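IPT/TIG domain-containing protein BACOVA_02650 (Bacteroides ovatus, PDB 5E7H) binds polysaccharide at the cell surface and probably captures xyloglucan before its import into the periplasm for degradation. Local coordinates at residues A[93-107]-A[117-129]. Sequence-based numbering, arbitrary orientation.
Sequences YDGIGSHVWGDCSFV and VSNGTCLGITGTV. With NA (sodium ion), chain I; ACT (acetate ion), chain H.
The carboxylate of D94 takes hold of T121 with both its oxygens, a worked example of how one acidic side chain can fix a loop to a neighbouring segment. D94 OD2 accepts a hydrogen bond from the backbone N of T121 (2.8 Å) through its syn lone pair, while D94 OD1 receives T121 OG1 at 2.9 Å, 22° out of the carboxylate plane. The T121 hydroxyl reaches it because OG1 stands anti to the carbonyl carbon (chi1 -54°), which turns CG2 the other way, against F106 CB. With an alanine here, D94 OD1 would probably lose its hydroxyl mate and a gap would be likely to open beside F106 CB. The backbone oxygens of N119 and T121 bind a sodium ion that water, N92 O and D253 OD2 also bind. Further along, strands 105-107 and 121-126 pair antiparallel: two backbone hydrogen bonds join S105 to G124 and two join V107 to C122, with F106-L123 the non-hydrogen-bonded pair between them; the V107 N to C122 O bond (3.0 Å) lies in the carbonyl plane. On one face L123 packs its CD1 against F106 CE1 (3.8 Å) and C104 SG, and its CB against Y93 CE2; F106 CE1 sits 3.4 Å above the centre of the Y93 ring. On the other face V107 CG2 meets C122 SG. Strand 246-259 flanks 121-126 on its other side, leaving 105-107 the outer strand of a long-looped antiparallel pair in the xyloglucan-binding domain.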
loop_
_atom_site.group_PDB
_atom_site.type_symbol
_atom_site.label_atom_id
_atom_site.label_comp_id
_atom_site.label_asym_id
_atom_site.label_seq_id
_atom_site.Cartn_x
_atom_site.Cartn_y
_atom_site.Cartn_z
ATOM N N TYR A 93 9.789 -3.215 -7.778
ATOM C CA TYR A 93 11.013 -4.038 -7.778
ATOM C C TYR A 93 10.884 -5.263 -8.690
ATOM O O TYR A 93 11.686 -6.219 -8.596
ATOM C CB TYR A 93 11.364 -4.445 -6.347
ATOM C CG TYR A 93 11.688 -3.250 -5.465
ATOM C CD1 TYR A 93 12.858 -2.521 -5.667
ATOM C CD2 TYR A 93 10.855 -2.882 -4.438
ATOM C CE1 TYR A 93 13.180 -1.430 -4.869
ATOM C CE2 TYR A 93 11.150 -1.764 -3.635
ATOM C CZ TYR A 93 12.328 -1.063 -3.849
ATOM O OH TYR A 93 12.653 0.014 -3.036
ATOM N N ASP A 94 9.912 -5.224 -9.595
ATOM C CA ASP A 94 9.719 -6.278 -10.604
ATOM C C ASP A 94 9.426 -5.710 -11.969
ATOM O O ASP A 94 8.495 -6.130 -12.649
ATOM C CB ASP A 94 8.577 -7.179 -10.238
ATOM C CG ASP A 94 8.965 -8.211 -9.207
ATOM O OD1 ASP A 94 10.099 -8.746 -9.257
ATOM O OD2 ASP A 94 8.112 -8.436 -8.390
ATOM N N GLY A 95 10.235 -4.776 -12.392
ATOM C CA GLY A 95 9.983 -4.176 -13.688
ATOM C C GLY A 95 9.341 -2.804 -13.671
ATOM O O GLY A 95 9.377 -2.148 -14.704
ATOM N N ILE A 96 8.763 -2.365 -12.552
ATOM C CA ILE A 96 8.450 -0.938 -12.421
ATOM C C ILE A 96 9.388 -0.329 -11.380
ATOM O O ILE A 96 9.329 -0.650 -10.197
ATOM C CB ILE A 96 6.993 -0.671 -12.021
ATOM C CG1 ILE A 96 6.043 -1.302 -13.039
ATOM C CG2 ILE A 96 6.736 0.837 -11.906
ATOM C CD1 ILE A 96 4.590 -1.211 -12.656
ATOM N N GLY A 97 10.268 0.551 -11.835
ATOM C CA GLY A 97 11.259 1.116 -10.946
ATOM C C GLY A 97 12.370 0.127 -10.640
ATOM O O GLY A 97 12.375 -1.032 -11.100
ATOM N N SER A 98 13.342 0.568 -9.853
ATOM C CA SER A 98 14.448 -0.307 -9.492
ATOM C C SER A 98 15.226 0.222 -8.305
ATOM O O SER A 98 15.338 1.423 -8.084
ATOM C CB SER A 98 15.385 -0.496 -10.677
ATOM O OG SER A 98 15.911 0.732 -11.120
ATOM N N HIS A 99 15.767 -0.707 -7.548
ATOM C CA HIS A 99 16.722 -0.408 -6.502
ATOM C C HIS A 99 18.068 0.009 -7.090
ATOM O O HIS A 99 18.560 -0.626 -8.022
ATOM C CB HIS A 99 16.890 -1.651 -5.628
ATOM C CG HIS A 99 17.953 -1.534 -4.594
ATOM N ND1 HIS A 99 17.753 -0.900 -3.386
ATOM C CD2 HIS A 99 19.213 -2.027 -4.560
ATOM C CE1 HIS A 99 18.860 -0.980 -2.668
ATOM N NE2 HIS A 99 19.758 -1.666 -3.355
ATOM N N VAL A 100 18.664 1.078 -6.565
ATOM C CA VAL A 100 19.999 1.492 -6.991
ATOM C C VAL A 100 21.070 1.092 -5.971
ATOM O O VAL A 100 22.056 0.441 -6.326
ATOM C CB VAL A 100 20.072 3.018 -7.225
ATOM C CG1 VAL A 100 21.434 3.427 -7.815
ATOM C CG2 VAL A 100 18.923 3.450 -8.140
ATOM N N TRP A 101 20.886 1.490 -4.717
ATOM C CA TRP A 101 21.874 1.202 -3.669
ATOM C C TRP A 101 21.210 1.264 -2.293
ATOM O O TRP A 101 20.131 1.824 -2.135
ATOM C CB TRP A 101 23.085 2.157 -3.743
ATOM C CG TRP A 101 22.801 3.607 -3.475
ATOM C CD1 TRP A 101 22.598 4.582 -4.409
ATOM C CD2 TRP A 101 22.688 4.255 -2.195
ATOM N NE1 TRP A 101 22.366 5.788 -3.797
ATOM C CE2 TRP A 101 22.415 5.615 -2.440
ATOM C CE3 TRP A 101 22.793 3.816 -0.870
ATOM C CZ2 TRP A 101 22.240 6.540 -1.414
ATOM C CZ3 TRP A 101 22.629 4.740 0.144
ATOM C CH2 TRP A 101 22.339 6.076 -0.130
ATOM N N GLY A 102 21.872 0.649 -1.317
ATOM C CA GLY A 102 21.389 0.640 0.045
ATOM C C GLY A 102 21.573 -0.704 0.713
ATOM O O GLY A 102 21.674 -1.748 0.055
ATOM N N ASP A 103 21.651 -0.665 2.039
ATOM C CA ASP A 103 21.709 -1.872 2.867
ATOM C C ASP A 103 20.281 -2.301 3.158
ATOM O O ASP A 103 19.606 -1.698 3.981
ATOM C CB ASP A 103 22.480 -1.572 4.152
ATOM C CG ASP A 103 22.711 -2.802 5.018
ATOM O OD1 ASP A 103 22.221 -3.897 4.681
ATOM O OD2 ASP A 103 23.388 -2.648 6.051
ATOM N N CYS A 104 19.823 -3.338 2.461
ATOM C CA CYS A 104 18.454 -3.839 2.614
ATOM C C CYS A 104 18.402 -5.223 1.981
ATOM O O CYS A 104 19.422 -5.751 1.544
ATOM C CB CYS A 104 17.442 -2.890 1.986
ATOM S SG CYS A 104 17.615 -2.712 0.174
ATOM N N SER A 105 17.221 -5.821 1.953
ATOM C CA SER A 105 17.055 -7.104 1.304
ATOM C C SER A 105 15.874 -7.043 0.351
ATOM O O SER A 105 15.095 -6.100 0.379
ATOM C CB SER A 105 16.853 -8.207 2.344
ATOM O OG SER A 105 15.725 -7.933 3.142
ATOM N N PHE A 106 15.806 -8.048 -0.519
ATOM C CA PHE A 106 14.698 -8.231 -1.441
ATOM C C PHE A 106 14.278 -9.683 -1.347
ATOM O O PHE A 106 15.122 -10.592 -1.355
ATOM C CB PHE A 106 15.112 -7.825 -2.849
ATOM C CG PHE A 106 15.307 -6.361 -2.954
ATOM C CD1 PHE A 106 14.212 -5.531 -3.033
ATOM C CD2 PHE A 106 16.560 -5.811 -2.841
ATOM C CE1 PHE A 106 14.357 -4.168 -3.044
ATOM C CE2 PHE A 106 16.713 -4.437 -2.868
ATOM C CZ PHE A 106 15.607 -3.619 -2.975
ATOM N N VAL A 107 12.980 -9.901 -1.194
ATOM C CA VAL A 107 12.478 -11.261 -0.974
ATOM C C VAL A 107 11.271 -11.536 -1.859
ATOM O O VAL A 107 10.494 -10.628 -2.171
ATOM C CB VAL A 107 12.091 -11.489 0.509
ATOM C CG1 VAL A 107 13.282 -11.213 1.432
ATOM C CG2 VAL A 107 10.948 -10.654 0.909
ATOM N N VAL A 117 3.119 -14.300 1.917
ATOM C CA VAL A 117 2.705 -14.082 0.540
ATOM C C VAL A 117 3.307 -12.770 0.037
ATOM O O VAL A 117 3.649 -11.889 0.831
ATOM C CB VAL A 117 1.161 -14.062 0.399
ATOM C CG1 VAL A 117 0.603 -15.452 0.677
ATOM C CG2 VAL A 117 0.519 -13.051 1.320
ATOM N N SER A 118 3.492 -12.674 -1.277
ATOM C CA SER A 118 3.913 -11.424 -1.900
ATOM C C SER A 118 3.512 -11.439 -3.351
ATOM O O SER A 118 3.330 -12.494 -3.951
ATOM C CB SER A 118 5.429 -11.207 -1.771
ATOM O OG SER A 118 6.160 -12.133 -2.532
ATOM N N ASN A 119 3.372 -10.236 -3.906
ATOM C CA ASN A 119 3.206 -10.075 -5.336
ATOM C C ASN A 119 4.617 -9.918 -5.893
ATOM O O ASN A 119 5.132 -8.802 -6.006
ATOM C CB ASN A 119 2.330 -8.859 -5.656
ATOM C CG ASN A 119 0.831 -9.117 -5.476
ATOM O OD1 ASN A 119 0.386 -10.161 -4.981
ATOM N ND2 ASN A 119 0.033 -8.150 -5.929
ATOM N N GLY A 120 5.275 -11.039 -6.166
ATOM C CA GLY A 120 6.655 -11.010 -6.608
ATOM C C GLY A 120 7.595 -10.492 -5.545
ATOM O O GLY A 120 7.476 -10.820 -4.373
ATOM N N THR A 121 8.567 -9.707 -5.985
ATOM C CA THR A 121 9.622 -9.199 -5.117
ATOM C C THR A 121 9.158 -8.038 -4.256
ATOM O O THR A 121 8.519 -7.122 -4.742
ATOM C CB THR A 121 10.794 -8.738 -5.959
ATOM O OG1 THR A 121 11.205 -9.805 -6.811
ATOM C CG2 THR A 121 11.966 -8.325 -5.080
ATOM N N CYS A 122 9.519 -8.049 -2.977
ATOM C CA CYS A 122 9.269 -6.920 -2.095
ATOM C C CYS A 122 10.563 -6.508 -1.406
ATOM O O CYS A 122 11.523 -7.282 -1.333
ATOM C CB CYS A 122 8.175 -7.227 -1.067
ATOM S SG CYS A 122 8.497 -8.569 0.071
ATOM N N LEU A 123 10.575 -5.264 -0.937
ATOM C CA LEU A 123 11.684 -4.688 -0.174
ATOM C C LEU A 123 11.605 -5.133 1.269
ATOM O O LEU A 123 10.541 -5.056 1.869
ATOM C CB LEU A 123 11.615 -3.156 -0.234
ATOM C CG LEU A 123 12.501 -2.363 0.741
ATOM C CD1 LEU A 123 13.963 -2.559 0.405
ATOM C CD2 LEU A 123 12.133 -0.899 0.736
ATOM N N GLY A 124 12.726 -5.588 1.808
ATOM C CA GLY A 124 12.814 -5.913 3.219
ATOM C C GLY A 124 13.771 -4.996 3.943
ATOM O O GLY A 124 14.903 -4.767 3.498
ATOM N N ILE A 125 13.303 -4.479 5.072
ATOM C CA ILE A 125 14.163 -3.788 6.024
ATOM C C ILE A 125 14.060 -4.611 7.302
ATOM O O ILE A 125 13.053 -4.536 8.018
ATOM C CB ILE A 125 13.716 -2.351 6.244
ATOM C CG1 ILE A 125 13.756 -1.541 4.947
ATOM C CG2 ILE A 125 14.570 -1.670 7.339
ATOM C CD1 ILE A 125 15.081 -1.253 4.416
ATOM N N THR A 126 15.068 -5.434 7.565
ATOM C CA THR A 126 14.988 -6.401 8.642
ATOM C C THR A 126 16.302 -6.444 9.390
ATOM O O THR A 126 17.373 -6.183 8.833
ATOM C CB THR A 126 14.669 -7.814 8.122
ATOM O OG1 THR A 126 15.846 -8.396 7.536
ATOM C CG2 THR A 126 13.529 -7.793 7.108
ATOM N N GLY A 127 16.233 -6.813 10.660
ATOM C CA GLY A 127 17.426 -7.018 11.430
ATOM C C GLY A 127 17.480 -6.210 12.701
ATOM O O GLY A 127 16.515 -5.555 13.088
ATOM N N THR A 128 18.654 -6.226 13.308
ATOM C CA THR A 128 18.867 -5.592 14.596
ATOM C C THR A 128 19.580 -4.255 14.412
ATOM O O THR A 128 20.554 -4.176 13.658
ATOM C CB THR A 128 19.682 -6.486 15.507
ATOM O OG1 THR A 128 19.113 -7.799 15.531
ATOM C CG2 THR A 128 19.669 -5.943 16.892
ATOM N N VAL A 129 19.084 -3.225 15.098
ATOM C CA VAL A 129 19.673 -1.884 15.028
ATOM C C VAL A 129 19.970 -1.369 16.433
ATOM O O VAL A 129 19.172 -1.529 17.349
ATOM C CB VAL A 129 18.744 -0.896 14.245
ATOM C CG1 VAL A 129 17.350 -0.804 14.850
ATOM C CG2 VAL A 129 19.395 0.503 14.127
HETATM NA NA NA I . 6.476 -6.626 -6.157
HETATM C C ACT H . 20.823 -8.260 10.938
HETATM O O ACT H . 20.248 -9.154 10.261
HETATM O OXT ACT H . 20.654 -8.206 12.185
HETATM C CH3 ACT H . 21.708 -7.249 10.252
HETATM O O HOH W 1 17.036 -6.211 5.396
HETATM O O HOH W 2 15.527 -10.174 4.673
HETATM O O HOH W 3 4.111 -6.147 -7.180
#